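PDB 6LCH: Sel1 repeat family protein from Pseudomonas aeruginosa, which probably acts as an immunity protein that binds and neutralises the type VI secretion effector PldB through its Sel1-repeat helical scaffold. Local coordinates for residues A[16-21]-A[94-99]; A[181-186]-A[217-222]. One frame throughout, in Å; residues are numbered along the deposited sequence.

Interaction 1: A[16-21]-A[94-99]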
ATOM      1  N   HIS A  16      13.299  -6.257 -10.189  1.00 22.09           N
ATOM      2  CA  HIS A  16      13.284  -7.717 -10.168  1.00 17.90           C
ATOM      3  C   HIS A  16      11.900  -8.258 -10.520  1.00 21.93           C
ATOM      4  O   HIS A  16      11.365  -9.119  -9.812  1.00 18.45           O
ATOM      5  CB  HIS A  16      13.711  -8.240  -8.797  1.00 21.21           C
ATOM      6  CG  HIS A  16      14.601  -7.306  -8.038  1.00 25.33           C
ATOM      7  ND1 HIS A  16      15.775  -6.805  -8.560  1.00 30.19           N
ATOM      8  CD2 HIS A  16      14.488  -6.781  -6.794  1.00 22.74           C
ATOM      9  CE1 HIS A  16      16.348  -6.015  -7.668  1.00 26.51           C
ATOM     10  NE2 HIS A  16      15.588  -5.985  -6.588  1.00 24.77           N
ATOM     11  N   LEU A  17      11.301  -7.740 -11.600  1.00 18.09           N
ATOM     12  CA  LEU A  17      10.002  -8.202 -12.067  1.00 15.57           C
ATOM     13  C   LEU A  17      10.137  -8.869 -13.431  1.00 21.41           C
ATOM     14  O   LEU A  17      10.958  -8.453 -14.255  1.00 20.47           O
ATOM     15  CB  LEU A  17       8.987  -7.056 -12.178  1.00 15.96           C
ATOM     16  CG  LEU A  17       8.390  -6.475 -10.890  1.00 13.74           C
ATOM     17  CD1 LEU A  17       7.420  -5.335 -11.191  1.00 16.49           C
ATOM     18  CD2 LEU A  17       7.736  -7.548 -10.033  1.00 10.54           C
ATOM     19  N   PRO A  18       9.346  -9.903 -13.700  1.00 19.42           N
ATOM     20  CA  PRO A  18       9.388 -10.553 -15.011  1.00 21.05           C
ATOM     21  C   PRO A  18       8.735  -9.678 -16.064  1.00 21.65           C
ATOM     22  O   PRO A  18       8.037  -8.711 -15.723  1.00 23.74           O
ATOM     23  CB  PRO A  18       8.594 -11.848 -14.780  1.00 20.38           C
ATOM     24  CG  PRO A  18       7.634 -11.494 -13.699  1.00 14.14           C
ATOM     25  CD  PRO A  18       8.358 -10.527 -12.803  1.00 16.94           C
ATOM     26  N   PRO A  19       8.942  -9.964 -17.352  1.00 22.13           N
ATOM     27  CA  PRO A  19       8.332  -9.127 -18.392  1.00 24.66           C
ATOM     28  C   PRO A  19       6.812  -9.199 -18.349  1.00 18.89           C
ATOM     29  O   PRO A  19       6.228 -10.252 -18.081  1.00 22.41           O
ATOM     30  CB  PRO A  19       8.892  -9.713 -19.695  1.00 25.36           C
ATOM     31  CG  PRO A  19       9.317 -11.103 -19.340  1.00 30.12           C
ATOM     32  CD  PRO A  19       9.803 -11.013 -17.926  1.00 22.90           C
ATOM     33  N   LEU A  20       6.172  -8.060 -18.607  1.00 19.39           N
ATOM     34  CA  LEU A  20       4.716  -7.961 -18.579  1.00 15.44           C
ATOM     35  C   LEU A  20       4.170  -8.356 -19.945  1.00 14.68           C
ATOM     36  O   LEU A  20       4.417  -7.668 -20.941  1.00 15.03           O
ATOM     37  CB  LEU A  20       4.274  -6.549 -18.207  1.00 18.30           C
ATOM     38  CG  LEU A  20       2.801  -6.406 -17.813  1.00 15.02           C
ATOM     39  CD1 LEU A  20       2.612  -6.729 -16.339  1.00 11.41           C
ATOM     40  CD2 LEU A  20       2.278  -5.008 -18.135  1.00 13.69           C
ATOM     41  N   ASP A  21       3.429  -9.455 -19.994  1.00 15.36           N
ATOM     42  CA  ASP A  21       2.893  -9.930 -21.265  1.00 13.99           C
ATOM     43  C   ASP A  21       1.756  -9.026 -21.729  1.00 11.04           C
ATOM     44  O   ASP A  21       0.838  -8.747 -20.950  1.00 13.16           O
ATOM     45  CB  ASP A  21       2.394 -11.366 -21.143  1.00 12.65           C
ATOM     46  CG  ASP A  21       1.728 -11.853 -22.415  1.00 14.04           C
ATOM     47  OD1 ASP A  21       2.459 -12.154 -23.384  1.00 12.71           O
ATOM     48  OD2 ASP A  21       0.479 -11.918 -22.454  1.00 10.29           O
ATOM     49  N   LEU A  94       8.474 -17.141 -10.286  1.00  3.14           N
ATOM     50  CA  LEU A  94       8.992 -16.060 -11.107  1.00  3.74           C
ATOM     51  C   LEU A  94       9.821 -15.063 -10.308  1.00  2.55           C
ATOM     52  O   LEU A  94      10.222 -14.032 -10.857  1.00  2.45           O
ATOM     53  CB  LEU A  94       7.841 -15.330 -11.801  1.00  4.46           C
ATOM     54  CG  LEU A  94       6.983 -16.139 -12.778  1.00  5.01           C
ATOM     55  CD1 LEU A  94       5.738 -15.355 -13.157  1.00  6.75           C
ATOM     56  CD2 LEU A  94       7.788 -16.519 -14.019  1.00  8.38           C
ATOM     57  N   ASP A  95      10.072 -15.344  -9.028  1.00  4.08           N
ATOM     58  CA  ASP A  95      10.824 -14.449  -8.146  1.00  4.77           C
ATOM     59  C   ASP A  95      10.167 -13.073  -8.033  1.00  4.79           C
ATOM     60  O   ASP A  95      10.846 -12.049  -7.917  1.00  3.65           O
ATOM     61  CB  ASP A  95      12.281 -14.319  -8.595  1.00  6.49           C
ATOM     62  CG  ASP A  95      13.231 -14.153  -7.425  1.00  5.59           C
ATOM     63  OD1 ASP A  95      14.218 -13.401  -7.553  1.00  7.21           O
ATOM     64  OD2 ASP A  95      12.972 -14.766  -6.370  1.00  7.69           O
ATOM     65  N   VAL A  96       8.838 -13.047  -8.051  1.00  2.10           N
ATOM     66  CA  VAL A  96       8.095 -11.797  -7.918  1.00  3.70           C
ATOM     67  C   VAL A  96       8.112 -11.386  -6.448  1.00  2.22           C
ATOM     68  O   VAL A  96       7.687 -12.168  -5.586  1.00  2.82           O
ATOM     69  CB  VAL A  96       6.658 -11.933  -8.447  1.00  2.04           C
ATOM     70  CG1 VAL A  96       5.882 -10.661  -8.172  1.00  2.57           C
ATOM     71  CG2 VAL A  96       6.668 -12.230  -9.938  1.00  2.38           C
ATOM     72  N   PRO A  97       8.607 -10.191  -6.115  1.00  2.23           N
ATOM     73  CA  PRO A  97       8.730  -9.824  -4.692  1.00  2.75           C
ATOM     74  C   PRO A  97       7.406  -9.832  -3.946  1.00  2.25           C
ATOM     75  O   PRO A  97       7.366 -10.238  -2.779  1.00  1.33           O
ATOM     76  CB  PRO A  97       9.351  -8.422  -4.747  1.00  3.74           C
ATOM     77  CG  PRO A  97      10.021  -8.348  -6.087  1.00  5.99           C
ATOM     78  CD  PRO A  97       9.178  -9.172  -7.009  1.00  4.70           C
ATOM     79  N   GLN A  98       6.318  -9.406  -4.592  1.00  0.42           N
ATOM     80  CA  GLN A  98       5.009  -9.465  -3.944  1.00  2.63           C
ATOM     81  C   GLN A  98       4.599 -10.901  -3.634  1.00  3.10           C
ATOM     82  O   GLN A  98       3.841 -11.139  -2.689  1.00  4.05           O
ATOM     83  CB  GLN A  98       3.956  -8.782  -4.825  1.00  2.93           C
ATOM     84  CG  GLN A  98       2.592  -8.593  -4.153  1.00  3.57           C
ATOM     85  CD  GLN A  98       2.622  -7.563  -3.037  1.00  3.64           C
ATOM     86  OE1 GLN A  98       3.321  -6.548  -3.125  1.00  2.81           O
ATOM     87  NE2 GLN A  98       1.856  -7.816  -1.980  1.00  4.94           N
ATOM     88  N   GLY A  99       5.098 -11.871  -4.406  1.00  0.97           N
ATOM     89  CA  GLY A  99       4.754 -13.261  -4.146  1.00  3.04           C
ATOM     90  C   GLY A  99       5.231 -13.748  -2.790  1.00  2.44           C
ATOM     91  O   GLY A  99       4.553 -14.538  -2.130  1.00  3.53           O
TER

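Interaction 2: A[181-186]-A[217-222]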
ATOM      1  N   HIS A 181       5.553  14.049  17.613  1.00  9.42           N
ATOM      2  CA  HIS A 181       4.661  15.184  17.857  1.00 11.32           C
ATOM      3  C   HIS A 181       5.009  16.362  16.952  1.00 11.42           C
ATOM      4  O   HIS A 181       4.990  17.522  17.369  1.00 10.93           O
ATOM      5  CB  HIS A 181       4.685  15.596  19.330  1.00 10.18           C
ATOM      6  CG  HIS A 181       3.351  16.024  19.857  1.00 14.07           C
ATOM      7  ND1 HIS A 181       3.004  17.348  20.013  1.00 16.75           N
ATOM      8  CD2 HIS A 181       2.279  15.303  20.265  1.00 15.27           C
ATOM      9  CE1 HIS A 181       1.776  17.425  20.496  1.00 14.75           C
ATOM     10  NE2 HIS A 181       1.313  16.199  20.655  1.00 18.70           N
ATOM     11  N   ASN A 182       5.351  16.055  15.703  1.00 10.56           N
ATOM     12  CA  ASN A 182       5.689  17.043  14.682  1.00 11.33           C
ATOM     13  C   ASN A 182       4.512  17.100  13.711  1.00  8.14           C
ATOM     14  O   ASN A 182       4.506  16.433  12.676  1.00  6.22           O
ATOM     15  CB  ASN A 182       6.991  16.680  13.971  1.00 11.12           C
ATOM     16  CG  ASN A 182       7.544  17.825  13.140  1.00 13.99           C
ATOM     17  OD1 ASN A 182       6.794  18.643  12.606  1.00 10.94           O
ATOM     18  ND2 ASN A 182       8.868  17.885  13.024  1.00 14.60           N
ATOM     19  N   PHE A 183       3.516  17.909  14.053  1.00  8.38           N
ATOM     20  CA  PHE A 183       2.290  17.944  13.257  1.00  7.45           C
ATOM     21  C   PHE A 183       2.511  18.446  11.835  1.00  7.43           C
ATOM     22  O   PHE A 183       2.027  17.792  10.895  1.00  8.02           O
ATOM     23  CB  PHE A 183       1.229  18.759  14.001  1.00  9.24           C
ATOM     24  CG  PHE A 183       0.817  18.148  15.313  1.00 10.10           C
ATOM     25  CD1 PHE A 183       0.918  16.779  15.511  1.00  7.67           C
ATOM     26  CD2 PHE A 183       0.341  18.934  16.345  1.00 10.48           C
ATOM     27  CE1 PHE A 183       0.548  16.205  16.707  1.00  9.44           C
ATOM     28  CE2 PHE A 183      -0.027  18.365  17.549  1.00 12.25           C
ATOM     29  CZ  PHE A 183       0.072  16.999  17.729  1.00 12.19           C
ATOM     30  N   PRO A 184       3.221  19.555  11.588  1.00  7.99           N
ATOM     31  CA  PRO A 184       3.375  20.006  10.195  1.00 10.41           C
ATOM     32  C   PRO A 184       4.207  19.068   9.341  1.00  8.68           C
ATOM     33  O   PRO A 184       3.936  18.943   8.145  1.00  6.93           O
ATOM     34  CB  PRO A 184       4.045  21.377  10.336  1.00 15.74           C
ATOM     35  CG  PRO A 184       3.870  21.763  11.762  1.00 18.28           C
ATOM     36  CD  PRO A 184       3.882  20.482  12.519  1.00 12.08           C
ATOM     37  N   LYS A 185       5.219  18.414   9.909  1.00 10.44           N
ATOM     38  CA  LYS A 185       5.931  17.396   9.146  1.00 10.36           C
ATOM     39  C   LYS A 185       5.061  16.169   8.927  1.00  7.76           C
ATOM     40  O   LYS A 185       5.181  15.499   7.895  1.00  8.95           O
ATOM     41  CB  LYS A 185       7.226  17.009   9.855  1.00 11.51           C
ATOM     42  CG  LYS A 185       8.164  16.170   9.010  1.00 12.58           C
ATOM     43  CD  LYS A 185       9.559  16.176   9.594  1.00 17.07           C
ATOM     44  CE  LYS A 185      10.580  16.653   8.588  1.00 18.94           C
ATOM     45  NZ  LYS A 185      11.906  16.837   9.237  1.00 21.66           N
ATOM     46  N   ALA A 186       4.181  15.861   9.882  1.00  7.22           N
ATOM     47  CA  ALA A 186       3.229  14.775   9.686  1.00  6.78           C
ATOM     48  C   ALA A 186       2.266  15.099   8.556  1.00  6.92           C
ATOM     49  O   ALA A 186       1.964  14.238   7.722  1.00  5.89           O
ATOM     50  CB  ALA A 186       2.464  14.506  10.982  1.00  6.70           C
ATOM     51  N   SER A 217      -7.797  15.506  17.498  1.00 11.90           N
ATOM     52  CA  SER A 217      -7.684  14.616  16.345  1.00 11.94           C
ATOM     53  C   SER A 217      -7.223  15.342  15.090  1.00 10.54           C
ATOM     54  O   SER A 217      -6.691  14.699  14.178  1.00 10.47           O
ATOM     55  CB  SER A 217      -9.016  13.927  16.071  1.00 11.48           C
ATOM     56  OG  SER A 217      -9.239  12.866  16.977  1.00 15.27           O
ATOM     57  N   ALA A 218      -7.412  16.657  15.023  1.00  9.80           N
ATOM     58  CA  ALA A 218      -7.005  17.456  13.880  1.00 11.62           C
ATOM     59  C   ALA A 218      -5.632  18.089  14.066  1.00  9.32           C
ATOM     60  O   ALA A 218      -5.262  18.976  13.292  1.00  7.53           O
ATOM     61  CB  ALA A 218      -8.048  18.541  13.598  1.00 12.44           C
ATOM     62  N   MET A 219      -4.862  17.640  15.056  1.00 11.21           N
ATOM     63  CA  MET A 219      -3.559  18.214  15.388  1.00 11.91           C
ATOM     64  C   MET A 219      -3.641  19.723  15.607  1.00 11.32           C
ATOM     65  O   MET A 219      -2.655  20.441  15.406  1.00 11.95           O
ATOM     66  CB  MET A 219      -2.516  17.874  14.316  1.00  8.14           C
ATOM     67  CG  MET A 219      -2.558  16.410  13.883  1.00 11.50           C
ATOM     68  SD  MET A 219      -1.138  15.861  12.918  1.00 10.39           S
ATOM     69  CE  MET A 219      -1.654  16.140  11.233  1.00  9.53           C
ATOM     70  N   TRP A 220      -4.819  20.205  16.011  1.00 12.06           N
ATOM     71  CA  TRP A 220      -5.065  21.618  16.294  1.00  9.90           C
ATOM     72  C   TRP A 220      -4.876  22.490  15.057  1.00 12.76           C
ATOM     73  O   TRP A 220      -4.541  23.671  15.161  1.00 13.74           O
ATOM     74  CB  TRP A 220      -4.195  22.108  17.456  1.00 12.99           C
ATOM     75  CG  TRP A 220      -4.610  21.482  18.742  1.00 14.22           C
ATOM     76  CD1 TRP A 220      -5.668  21.846  19.526  1.00 14.54           C
ATOM     77  CD2 TRP A 220      -4.006  20.354  19.382  1.00 14.82           C
ATOM     78  NE1 TRP A 220      -5.747  21.024  20.626  1.00 16.01           N
ATOM     79  CE2 TRP A 220      -4.738  20.099  20.560  1.00 12.49           C
ATOM     80  CE3 TRP A 220      -2.908  19.540  19.080  1.00 16.57           C
ATOM     81  CZ2 TRP A 220      -4.411  19.064  21.434  1.00 16.42           C
ATOM     82  CZ3 TRP A 220      -2.584  18.513  19.949  1.00 15.81           C
ATOM     83  CH2 TRP A 220      -3.332  18.284  21.111  1.00 18.39           C
ATOM     84  N   TYR A 221      -5.089  21.913  13.877  1.00 10.29           N
ATOM     85  CA  TYR A 221      -5.147  22.704  12.660  1.00 11.66           C
ATOM     86  C   TYR A 221      -6.510  23.373  12.546  1.00 11.62           C
ATOM     87  O   TYR A 221      -7.538  22.814  12.941  1.00 10.21           O
ATOM     88  CB  TYR A 221      -4.881  21.834  11.433  1.00 11.79           C
ATOM     89  CG  TYR A 221      -3.410  21.695  11.117  1.00 12.60           C
ATOM     90  CD1 TYR A 221      -2.678  20.617  11.596  1.00  9.71           C
ATOM     91  CD2 TYR A 221      -2.754  22.652  10.359  1.00 12.65           C
ATOM     92  CE1 TYR A 221      -1.339  20.490  11.318  1.00 10.44           C
ATOM     93  CE2 TYR A 221      -1.413  22.535  10.075  1.00 13.44           C
ATOM     94  CZ  TYR A 221      -0.711  21.454  10.561  1.00 13.95           C
ATOM     95  OH  TYR A 221       0.623  21.334  10.279  1.00 12.48           O
ATOM     96  N   ALA A 222      -6.515  24.589  12.021  1.00 11.09           N
ATOM     97  CA  ALA A 222      -7.777  25.285  11.859  1.00 12.03           C
ATOM     98  C   ALA A 222      -8.609  24.598  10.779  1.00 13.48           C
ATOM     99  O   ALA A 222      -8.070  24.198   9.741  1.00 14.31           O
ATOM    100  CB  ALA A 222      -7.551  26.750  11.502  1.00 13.69           C
TER

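Interaction 1: A[16-21]-A[94-99]
A Schellman motif that ends helix 81-93 and leads straight into helix 97-107, the tight link between two helices of a Sel1-repeat (TPR-like) solenoid, receives the N-terminal loop 16-21 across its surface. Asp95, at positive phi, is the C-prime residue: the backbone N atoms of Asp95 and Val96 bond back to carbonyls of the last turn of helix 81-93, so the chain turns sharply and presents Val96 and Pro97 to the loop. The side-chain contacts are apolar. Val96 has CG1 anti to its backbone N (chi1 175°), which splays its two methyls over neighbouring loop residues: CG2 packs 3.7 Å from Pro18 CD, the two side chains crossing at about a right angle, while CG1 lies 4.1 Å from Leu17 CD2. That same Leu17 methyl also rests obliquely on the Pro97 ring, with CD2 3.7 Å from Pro97 CD. More loosely, Pro18 CG approaches Leu94 CB at 4.3 Å. Trp59 touches both Leu17 and Val96, so helix 59-70 also backs the contact. Beyond the prolines, Asp21 N-caps helix 22-34 through Ala24 N and forms a salt bridge with Arg56. At the other end, the carbonyl His16 O sits 3.6 Å from Pro97 CD.

Interaction 2: A[181-186]-A[217-222]
His181, at positive phi just after helix 166-178, turns the chain toward the next helix and lays one face of its imidazole against the rim of the Phe183 ring, with Phe183 CZ 3.2 Å above the imidazole plane, toward its rim. Asn182 then N-caps helix 183-195: its OD1 accepts from Lys185 N at 3.1 Å, the donor standing above the carbonyl plane, and also from Ala265 N, while ND2 reaches Asp264, so the C-terminal segment is fastened to this cap. Phe183 carries the contact. Its CG lies beside the backbone N (chi1 -64°), which sends the ring into the turn 218-221. Met219 CB sits over one face, 3.7 Å from the ring centroid in a CH-pi contact. The nearly extended chi2 (-167°) carries SD obliquely to within 3.4 Å of Phe183 CD1, and a bend at chi3 turns CE aside, 4.0 Å from Phe183 O. Farther round the ring, Phe183 CE2 meets the indole edge 3.5 Å from Trp220 CE3, a rim-to-rim pair with planes at 36°. Pro184 follows, its CA 3.1 Å from Tyr221 OH; the proline N has no hydrogen to share, so this is a close contact and not a hydrogen bond. Ala186 CB approaches Met219 SD at 4.3 Å. His258 bonds to Met219 O and meets the Tyr221 ring edge-to-face. The result is a Met-aromatic contact between Met219 and Phe183, flanked by Trp220 and Tyr221, where a type I' beta turn docks on the first turn of a capped Sel1-repeat helix.

Overall arrangement
Interactions 1 and 2 lie on opposite sides of the centre of this single chain of helices and loops, without strands, their centres 39 Å apart and their nearest atoms about 23 Å apart, so they do not touch. They follow in series along the sequence: interaction 1 closes before interaction 2 opens. In each, a non-helical segment packs against the start of a solenoid helix just after a tight link between helices. Interaction 1 joins the loop before helix 22-34 to the start of helix 97-107 and is only partly buried; interaction 2 joins the loop before helix 225-240 to the start of helix 183-195 and is largely buried, beside residues of the C-terminal segment.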